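Local coordinates for protein polysaccharide Lyase Family 6 (Bacteroides cellulosilyticus, PDB 6QPS) that cleaves the mannuronic acid-rich parts of the polysaccharide alginate as a family 6 polysaccharide lyase, and carries a bound calcium ion, at residues H271-V276 against Y322-A327; G218-S223 against P335-H340. One frame throughout, in Å; residues are numbered along the deposited sequence.

Interaction 1. Residues H271-V276 against Y322-A327; sequences HGHYNV and YERPTA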
ATOM      1  N   HIS A 271      -8.827   7.032   6.594  1.00  8.00           N
ATOM      2  CA  HIS A 271      -9.834   6.776   7.615  1.00  7.97           C
ATOM      3  C   HIS A 271      -9.236   5.789   8.623  1.00  8.37           C
ATOM      4  O   HIS A 271      -8.297   5.056   8.306  1.00  8.04           O
ATOM      5  CB  HIS A 271     -11.111   6.119   7.062  1.00  8.71           C
ATOM      6  CG  HIS A 271     -11.846   6.860   5.985  1.00  8.84           C
ATOM      7  ND1 HIS A 271     -12.282   8.165   6.097  1.00  9.01           N
ATOM      8  CD2 HIS A 271     -12.350   6.400   4.811  1.00  9.30           C
ATOM      9  CE1 HIS A 271     -12.972   8.492   5.012  1.00 11.45           C
ATOM     10  NE2 HIS A 271     -13.041   7.432   4.225  1.00 11.14           N
ATOM     11  N   GLY A 272      -9.802   5.749   9.827  1.00  7.80           N
ATOM     12  CA  GLY A 272      -9.295   4.904  10.895  1.00  7.91           C
ATOM     13  C   GLY A 272      -8.104   5.478  11.659  1.00  7.47           C
ATOM     14  O   GLY A 272      -7.479   6.476  11.277  1.00  7.45           O
ATOM     15  N   HIS A 273      -7.792   4.822  12.780  1.00  8.73           N
ATOM     16  CA  HIS A 273      -6.990   5.395  13.864  1.00  8.04           C
ATOM     17  C   HIS A 273      -5.847   4.465  14.252  1.00  7.15           C
ATOM     18  O   HIS A 273      -5.869   3.252  13.996  1.00  7.92           O
ATOM     19  CB  HIS A 273      -7.876   5.698  15.102  1.00  8.20           C
ATOM     20  CG  HIS A 273      -9.189   6.308  14.726  1.00  7.96           C
ATOM     21  ND1 HIS A 273      -9.303   7.588  14.215  1.00  8.10           N
ATOM     22  CD2 HIS A 273     -10.430   5.769  14.699  1.00  8.52           C
ATOM     23  CE1 HIS A 273     -10.580   7.820  13.941  1.00  9.50           C
ATOM     24  NE2 HIS A 273     -11.271   6.716  14.183  1.00  8.94           N
ATOM     25  N   TYR A 274      -4.841   5.060  14.890  1.00  7.93           N
ATOM     26  CA  TYR A 274      -3.762   4.324  15.555  1.00  7.41           C
ATOM     27  C   TYR A 274      -2.874   3.534  14.596  1.00  8.10           C
ATOM     28  O   TYR A 274      -2.376   2.447  14.924  1.00  8.29           O
ATOM     29  CB  TYR A 274      -4.314   3.409  16.649  1.00  7.22           C
ATOM     30  CG  TYR A 274      -5.243   4.034  17.663  1.00  7.41           C
ATOM     31  CD1 TYR A 274      -4.778   4.980  18.571  1.00  8.80           C
ATOM     32  CD2 TYR A 274      -6.577   3.667  17.739  1.00  7.55           C
ATOM     33  CE1 TYR A 274      -5.607   5.520  19.530  1.00  8.61           C
ATOM     34  CE2 TYR A 274      -7.406   4.199  18.705  1.00  8.42           C
ATOM     35  CZ  TYR A 274      -6.937   5.166  19.568  1.00  9.27           C
ATOM     36  OH  TYR A 274      -7.779   5.694  20.526  1.00 10.93           O
ATOM     37  N   ASN A 275      -2.638   4.073  13.404  1.00  7.14           N
ATOM     38  CA  ASN A 275      -1.736   3.459  12.443  1.00  7.93           C
ATOM     39  C   ASN A 275      -0.295   3.817  12.764  1.00  6.63           C
ATOM     40  O   ASN A 275      -0.004   4.919  13.230  1.00  8.31           O
ATOM     41  CB  ASN A 275      -2.160   3.863  11.036  1.00  7.73           C
ATOM     42  CG  ASN A 275      -3.519   3.253  10.678  1.00  6.75           C
ATOM     43  OD1 ASN A 275      -3.678   2.018  10.678  1.00  7.56           O
ATOM     44  ND2 ASN A 275      -4.528   4.087  10.452  1.00  8.46           N
ATOM     45  N   VAL A 276       0.600   2.846  12.586  1.00  7.40           N
ATOM     46  CA  VAL A 276       2.007   2.955  12.949  1.00  8.16           C
ATOM     47  C   VAL A 276       2.821   2.986  11.657  1.00  7.14           C
ATOM     48  O   VAL A 276       2.780   2.030  10.871  1.00  8.13           O
ATOM     49  CB  VAL A 276       2.415   1.814  13.896  1.00  8.33           C
ATOM     50  CG1 VAL A 276       3.910   1.877  14.206  1.00  9.51           C
ATOM     51  CG2 VAL A 276       1.587   1.843  15.208  1.00  9.77           C
ATOM     52  N   TYR A 322     -15.664  16.244  11.274  1.00 12.04           N
ATOM     53  CA  TYR A 322     -16.363  15.640  12.401  1.00 13.19           C
ATOM     54  C   TYR A 322     -15.367  15.112  13.420  1.00 11.55           C
ATOM     55  O   TYR A 322     -14.192  14.891  13.130  1.00 11.07           O
ATOM     56  CB  TYR A 322     -17.278  14.474  11.961  1.00 15.25           C
ATOM     57  CG  TYR A 322     -18.315  14.892  10.961  1.00 15.14           C
ATOM     58  CD1 TYR A 322     -19.384  15.675  11.345  1.00 15.18           C
ATOM     59  CD2 TYR A 322     -18.216  14.526   9.619  1.00 16.25           C
ATOM     60  CE1 TYR A 322     -20.326  16.082  10.435  1.00 15.99           C
ATOM     61  CE2 TYR A 322     -19.160  14.927   8.699  1.00 18.31           C
ATOM     62  CZ  TYR A 322     -20.205  15.708   9.112  1.00 17.26           C
ATOM     63  OH  TYR A 322     -21.164  16.122   8.206  1.00 20.63           O
ATOM     64  N   GLU A 323     -15.869  14.908  14.640  1.00 13.16           N
ATOM     65  CA  GLU A 323     -15.102  14.159  15.618  1.00 11.40           C
ATOM     66  C   GLU A 323     -15.140  12.668  15.274  1.00 11.86           C
ATOM     67  O   GLU A 323     -16.002  12.203  14.534  1.00 12.68           O
ATOM     68  CB  GLU A 323     -15.688  14.343  17.022  1.00 13.74           C
ATOM     69  CG  GLU A 323     -15.967  15.786  17.450  1.00 16.45           C
ATOM     70  CD  GLU A 323     -14.705  16.579  17.776  1.00 16.41           C
ATOM     71  OE1 GLU A 323     -13.581  16.048  17.680  1.00 16.46           O
ATOM     72  OE2 GLU A 323     -14.857  17.761  18.137  1.00 19.95           O
ATOM     73  N   ARG A 324     -14.212  11.912  15.849  1.00 12.77           N
ATOM     74  CA  ARG A 324     -14.303  10.460  15.772  1.00 10.10           C
ATOM     75  C   ARG A 324     -15.665  10.012  16.301  1.00 13.88           C
ATOM     76  O   ARG A 324     -16.070  10.442  17.390  1.00 14.05           O
ATOM     77  CB  ARG A 324     -13.202   9.844  16.621  1.00 11.74           C
ATOM     78  CG  ARG A 324     -13.344   8.373  16.891  1.00 11.28           C
ATOM     79  CD  ARG A 324     -12.065   7.824  17.564  1.00 11.82           C
ATOM     80  NE  ARG A 324     -12.244   6.457  18.013  1.00 13.80           N
ATOM     81  CZ  ARG A 324     -11.403   5.819  18.818  1.00 15.05           C
ATOM     82  NH1 ARG A 324     -10.328   6.455  19.262  1.00 13.77           N
ATOM     83  NH2 ARG A 324     -11.659   4.565  19.174  1.00 16.02           N
ATOM     84  N   PRO A 325     -16.384   9.142  15.591  1.00 12.79           N
ATOM     85  CA  PRO A 325     -17.725   8.748  16.040  1.00 14.83           C
ATOM     86  C   PRO A 325     -17.679   7.869  17.275  1.00 15.66           C
ATOM     87  O   PRO A 325     -16.687   7.182  17.548  1.00 14.83           O
ATOM     88  CB  PRO A 325     -18.290   7.967  14.844  1.00 16.26           C
ATOM     89  CG  PRO A 325     -17.036   7.414  14.151  1.00 13.76           C
ATOM     90  CD  PRO A 325     -16.014   8.537  14.297  1.00 12.96           C
ATOM     91  N   THR A 326     -18.766   7.930  18.036  1.00 18.97           N
ATOM     92  CA  THR A 326     -19.039   7.011  19.129  1.00 23.42           C
ATOM     93  C   THR A 326     -20.193   6.100  18.722  1.00 27.63           C
ATOM     94  O   THR A 326     -20.741   6.200  17.616  1.00 24.20           O
ATOM     95  CB  THR A 326     -19.383   7.775  20.409  1.00 32.69           C
ATOM     96  OG1 THR A 326     -20.620   8.473  20.224  1.00 33.51           O
ATOM     97  CG2 THR A 326     -18.275   8.757  20.762  1.00 35.10           C
ATOM     98  N   ALA A 327     -20.576   5.204  19.638  1.00 31.07           N
ATOM     99  CA  ALA A 327     -21.703   4.316  19.366  1.00 32.80           C
ATOM    100  C   ALA A 327     -22.993   5.103  19.184  1.00 33.09           C
ATOM    101  O   ALA A 327     -23.906   4.649  18.485  1.00 38.16           O
ATOM    102  CB  ALA A 327     -21.853   3.295  20.496  1.00 34.70           C
TER

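Interaction 2. Residues G218-S223 against P335-H340; sequences GHSWSS and PLTSYH. With ACT (acetate ion), chain D.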
ATOM      1  N   GLY A 218      -9.199  -1.725   4.117  1.00  7.34           N
ATOM      2  CA  GLY A 218     -10.537  -1.405   4.570  1.00  7.61           C
ATOM      3  C   GLY A 218     -11.280  -0.480   3.632  1.00  8.12           C
ATOM      4  O   GLY A 218     -10.866  -0.242   2.496  1.00  8.47           O
ATOM      5  N   HIS A 219     -12.406   0.036   4.139  1.00  8.88           N
ATOM      6  CA  HIS A 219     -13.258   1.011   3.464  1.00  8.44           C
ATOM      7  C   HIS A 219     -13.786   2.007   4.497  1.00  8.65           C
ATOM      8  O   HIS A 219     -13.747   1.752   5.705  1.00  8.67           O
ATOM      9  CB  HIS A 219     -14.496   0.355   2.831  1.00 10.19           C
ATOM     10  CG  HIS A 219     -14.227  -0.541   1.663  1.00  9.77           C
ATOM     11  ND1 HIS A 219     -13.842  -1.859   1.799  1.00 10.83           N
ATOM     12  CD2 HIS A 219     -14.398  -0.341   0.331  1.00 10.59           C
ATOM     13  CE1 HIS A 219     -13.734  -2.412   0.601  1.00 10.90           C
ATOM     14  NE2 HIS A 219     -14.068  -1.513  -0.310  1.00 11.85           N
ATOM     15  N   SER A 220     -14.360   3.123   4.027  1.00  8.85           N
ATOM     16  CA  SER A 220     -15.013   4.055   4.942  1.00  9.08           C
ATOM     17  C   SER A 220     -15.906   3.320   5.943  1.00  9.54           C
ATOM     18  O   SER A 220     -15.871   3.594   7.156  1.00  9.68           O
ATOM     19  CB  SER A 220     -15.850   5.055   4.142  1.00 12.06           C
ATOM     20  OG  SER A 220     -16.808   4.372   3.362  1.00 12.40           O
ATOM     21  N   TRP A 221     -16.765   2.411   5.437  1.00 10.71           N
ATOM     22  CA  TRP A 221     -17.776   1.766   6.268  1.00 10.62           C
ATOM     23  C   TRP A 221     -17.194   0.777   7.272  1.00 10.29           C
ATOM     24  O   TRP A 221     -17.868   0.504   8.275  1.00 11.40           O
ATOM     25  CB  TRP A 221     -18.885   1.118   5.412  1.00 11.61           C
ATOM     26  CG  TRP A 221     -18.416   0.419   4.169  1.00 11.50           C
ATOM     27  CD1 TRP A 221     -18.315   0.954   2.915  1.00 13.43           C
ATOM     28  CD2 TRP A 221     -17.998  -0.949   4.052  1.00 13.20           C
ATOM     29  NE1 TRP A 221     -17.849   0.021   2.041  1.00 12.53           N
ATOM     30  CE2 TRP A 221     -17.659  -1.163   2.709  1.00 13.15           C
ATOM     31  CE3 TRP A 221     -17.901  -2.016   4.951  1.00 13.69           C
ATOM     32  CZ2 TRP A 221     -17.196  -2.395   2.238  1.00 15.12           C
ATOM     33  CZ3 TRP A 221     -17.442  -3.249   4.476  1.00 14.20           C
ATOM     34  CH2 TRP A 221     -17.108  -3.423   3.134  1.00 12.78           C
ATOM     35  N   SER A 222     -15.984   0.254   7.058  1.00  9.23           N
ATOM     36  CA  SER A 222     -15.306  -0.624   8.012  1.00 10.72           C
ATOM     37  C   SER A 222     -14.167   0.080   8.752  1.00 10.18           C
ATOM     38  O   SER A 222     -13.409  -0.578   9.477  1.00 10.42           O
ATOM     39  CB  SER A 222     -14.769  -1.857   7.294  1.00 10.42           C
ATOM     40  OG  SER A 222     -13.919  -1.467   6.225  1.00  9.62           O
ATOM     41  N   SER A 223     -14.051   1.404   8.619  1.00  9.02           N
ATOM     42  CA  SER A 223     -12.825   2.098   8.989  1.00  9.49           C
ATOM     43  C   SER A 223     -12.615   2.234  10.494  1.00  9.53           C
ATOM     44  O   SER A 223     -11.483   2.515  10.919  1.00  8.91           O
ATOM     45  CB  SER A 223     -12.780   3.487   8.344  1.00 11.53           C
ATOM     46  OG  SER A 223     -13.858   4.305   8.781  1.00  9.90           O
ATOM     47  N   PRO A 335     -21.083  11.348   8.182  1.00 16.25           N
ATOM     48  CA  PRO A 335     -20.691  10.169   7.390  1.00 15.75           C
ATOM     49  C   PRO A 335     -19.243   9.748   7.593  1.00 14.43           C
ATOM     50  O   PRO A 335     -18.341  10.583   7.697  1.00 14.49           O
ATOM     51  CB  PRO A 335     -20.919  10.618   5.941  1.00 18.62           C
ATOM     52  CG  PRO A 335     -21.851  11.790   6.024  1.00 21.61           C
ATOM     53  CD  PRO A 335     -21.599  12.449   7.348  1.00 19.03           C
ATOM     54  N   LEU A 336     -19.026   8.425   7.604  1.00 14.17           N
ATOM     55  CA  LEU A 336     -17.683   7.873   7.692  1.00 12.10           C
ATOM     56  C   LEU A 336     -16.820   8.213   6.480  1.00 11.46           C
ATOM     57  O   LEU A 336     -15.599   8.123   6.561  1.00 11.19           O
ATOM     58  CB  LEU A 336     -17.794   6.359   7.887  1.00 11.87           C
ATOM     59  CG  LEU A 336     -18.430   5.931   9.215  1.00 14.28           C
ATOM     60  CD1 LEU A 336     -18.572   4.408   9.251  1.00 15.93           C
ATOM     61  CD2 LEU A 336     -17.625   6.453  10.389  1.00 17.11           C
ATOM     62  N   THR A 337     -17.433   8.604   5.361  1.00 13.03           N
ATOM     63  CA  THR A 337     -16.698   9.013   4.174  1.00 13.54           C
ATOM     64  C   THR A 337     -16.131  10.424   4.263  1.00 13.11           C
ATOM     65  O   THR A 337     -15.408  10.830   3.347  1.00 13.85           O
ATOM     66  CB  THR A 337     -17.642   8.970   2.968  1.00 15.61           C
ATOM     67  OG1 THR A 337     -18.823   9.728   3.266  1.00 15.28           O
ATOM     68  CG2 THR A 337     -18.076   7.548   2.664  1.00 17.11           C
ATOM     69  N   SER A 338     -16.434  11.176   5.332  1.00 12.53           N
ATOM     70  CA  SER A 338     -15.933  12.538   5.512  1.00 11.95           C
ATOM     71  C   SER A 338     -14.519  12.514   6.083  1.00 10.22           C
ATOM     72  O   SER A 338     -13.746  11.590   5.789  1.00 11.69           O
ATOM     73  CB  SER A 338     -16.940  13.338   6.363  1.00 13.12           C
ATOM     74  OG  SER A 338     -16.554  14.697   6.423  1.00 14.86           O
ATOM     75  N   TYR A 339     -14.140  13.568   6.818  1.00 10.72           N
ATOM     76  CA  TYR A 339     -12.807  13.728   7.388  1.00 10.53           C
ATOM     77  C   TYR A 339     -12.946  13.929   8.889  1.00 12.16           C
ATOM     78  O   TYR A 339     -13.794  14.710   9.336  1.00 11.23           O
ATOM     79  CB  TYR A 339     -12.088  14.961   6.775  1.00 11.53           C
ATOM     80  CG  TYR A 339     -11.847  14.825   5.283  1.00 12.41           C
ATOM     81  CD1 TYR A 339     -12.804  15.222   4.360  1.00 13.99           C
ATOM     82  CD2 TYR A 339     -10.663  14.278   4.804  1.00 11.52           C
ATOM     83  CE1 TYR A 339     -12.591  15.071   2.992  1.00 15.63           C
ATOM     84  CE2 TYR A 339     -10.447  14.110   3.444  1.00 13.53           C
ATOM     85  CZ  TYR A 339     -11.409  14.530   2.550  1.00 16.29           C
ATOM     86  OH  TYR A 339     -11.206  14.378   1.192  1.00 17.30           O
ATOM     87  N   HIS A 340     -12.111  13.232   9.661  1.00 10.76           N
ATOM     88  CA  HIS A 340     -12.212  13.216  11.115  1.00 10.27           C
ATOM     89  C   HIS A 340     -10.991  13.868  11.751  1.00 10.45           C
ATOM     90  O   HIS A 340      -9.860  13.744  11.255  1.00 10.02           O
ATOM     91  CB  HIS A 340     -12.474  11.791  11.602  1.00 11.23           C
ATOM     92  CG  HIS A 340     -13.755  11.234  11.069  1.00 11.71           C
ATOM     93  ND1 HIS A 340     -13.857  10.694   9.803  1.00 11.72           N
ATOM     94  CD2 HIS A 340     -14.999  11.200  11.601  1.00 11.59           C
ATOM     95  CE1 HIS A 340     -15.104  10.305   9.600  1.00 12.05           C
ATOM     96  NE2 HIS A 340     -15.823  10.618  10.668  1.00 11.33           N
TER
HETATM   97  C   ACT D 502     -14.845   3.645   0.583  1.00 15.27           C
HETATM   98  O   ACT D 502     -13.824   3.779   1.248  1.00 12.65           O
HETATM   99  OXT ACT D 502     -16.041   3.622   0.967  1.00 19.72           O
HETATM  100  CH3 ACT D 502     -14.645   3.558  -0.926  1.00 19.59           C
HETATM  101  O   HOH W   1     -14.087   7.186   8.746  1.00  9.99           O

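Interaction 1. Residues H271-V276 against Y322-A327
His273 meets Arg324 through the flat of its ring: Arg324 CD lies 3.9 Å from the ring centroid and 20° off the ring normal, which meets the geometry of a CH-pi contact. CD is displaced toward the rim, with its closest approach to NE2 of His273 at 3.6 Å, while Arg324 NE runs past His273 CD2 at 3.8 Å, and the guanidinium plane is tilted modestly against the ring. The imidazole is also held from elsewhere, its NE2 hydrogen-bonded to Gln224. Next along the chain, Tyr274 offers its hydroxyl at the guanidinium edge. Arg324 NH1 donates to Tyr274 OH across 2.9 Å with an N-H...O angle of 150°, nearly in the guanidinium plane, and the two planar groups stand almost perpendicular. The arginine spans both partners because CG lies opposite its backbone N (chi1 167°) and the chain continues extended to NE. Gln298 takes a second hydrogen bond from NH1. A serine here would probably leave Tyr274 OH without this donor and strip the CD methylene from the His273 face. Structurally, a turn between strands 266-271 and 276-283 of the parallel beta-helix is covered by a long loop from a later coil.

Interaction 2. Residues G218-S223 against P335-H340
Ser220 and Thr337 bring their CA atoms to 5.3 Å where the 3-10 segment 220-222 meets the type I beta turn Pro335-Ser338, the latter closed by the Ser338 N to Pro335 O hydrogen bond. Both belong to loops projecting from the parallel beta-helix, and no direct hydrogen bond joins the two segments. Leu336 lays its aliphatic side chain against the Ser220 carbonyl: CB comes within 3.4 Å of Ser220 O, and CD1 reaches past that oxygen toward CA of Trp221. The carbonyl has polar partners as well, since Ser223 N and Ser223 OG both donate to it from one face of its plane, the hydroxyl at 2.7 Å from Ser220 O. Ser223 OG in turn accepts from a water that also donates to Leu336 O, at 2.8 Å from that oxygen, so the loops are tied together through solvent. On another flank, Thr337 CG2 packs 3.5 Å from Ser220 OG. Ser220 sits about 11 Å, measured from its side chain, from the bound calcium ion. Its hydroxyl lies between its own backbone N and carbonyl carbon (chi1 58°), which lets N and OG grip one acetate, probably from the crystallisation liquor; Lys249 is a further partner of this ion. Ser220 N donates to acetate O at 2.9 Å along a nearly straight line (165°), and Ser220 OG to acetate OXT at 2.6 Å.

How the interactions relate
Both interactions use the same long loop between strands 313-318 and 345-353: residues 322-327 in interaction 1 and 335-340 in interaction 2. Their centres are 9 Å apart, and a probable hydrogen bond from Tyr322 N to Tyr339 O (3.1 Å) joins the two portions of that loop. Interaction 1 is partly buried, with one buried residue among the three that touch; interaction 2 is a surface contact. The areas are similar, 161 and 175 Å², but the chemistry differs. Arginine, imidazole and phenol meet directly in interaction 1, whereas water and aliphatic packing join the segments of interaction 2. His271 connects them, its CE1 packing 3.1 Å from Leu336 O.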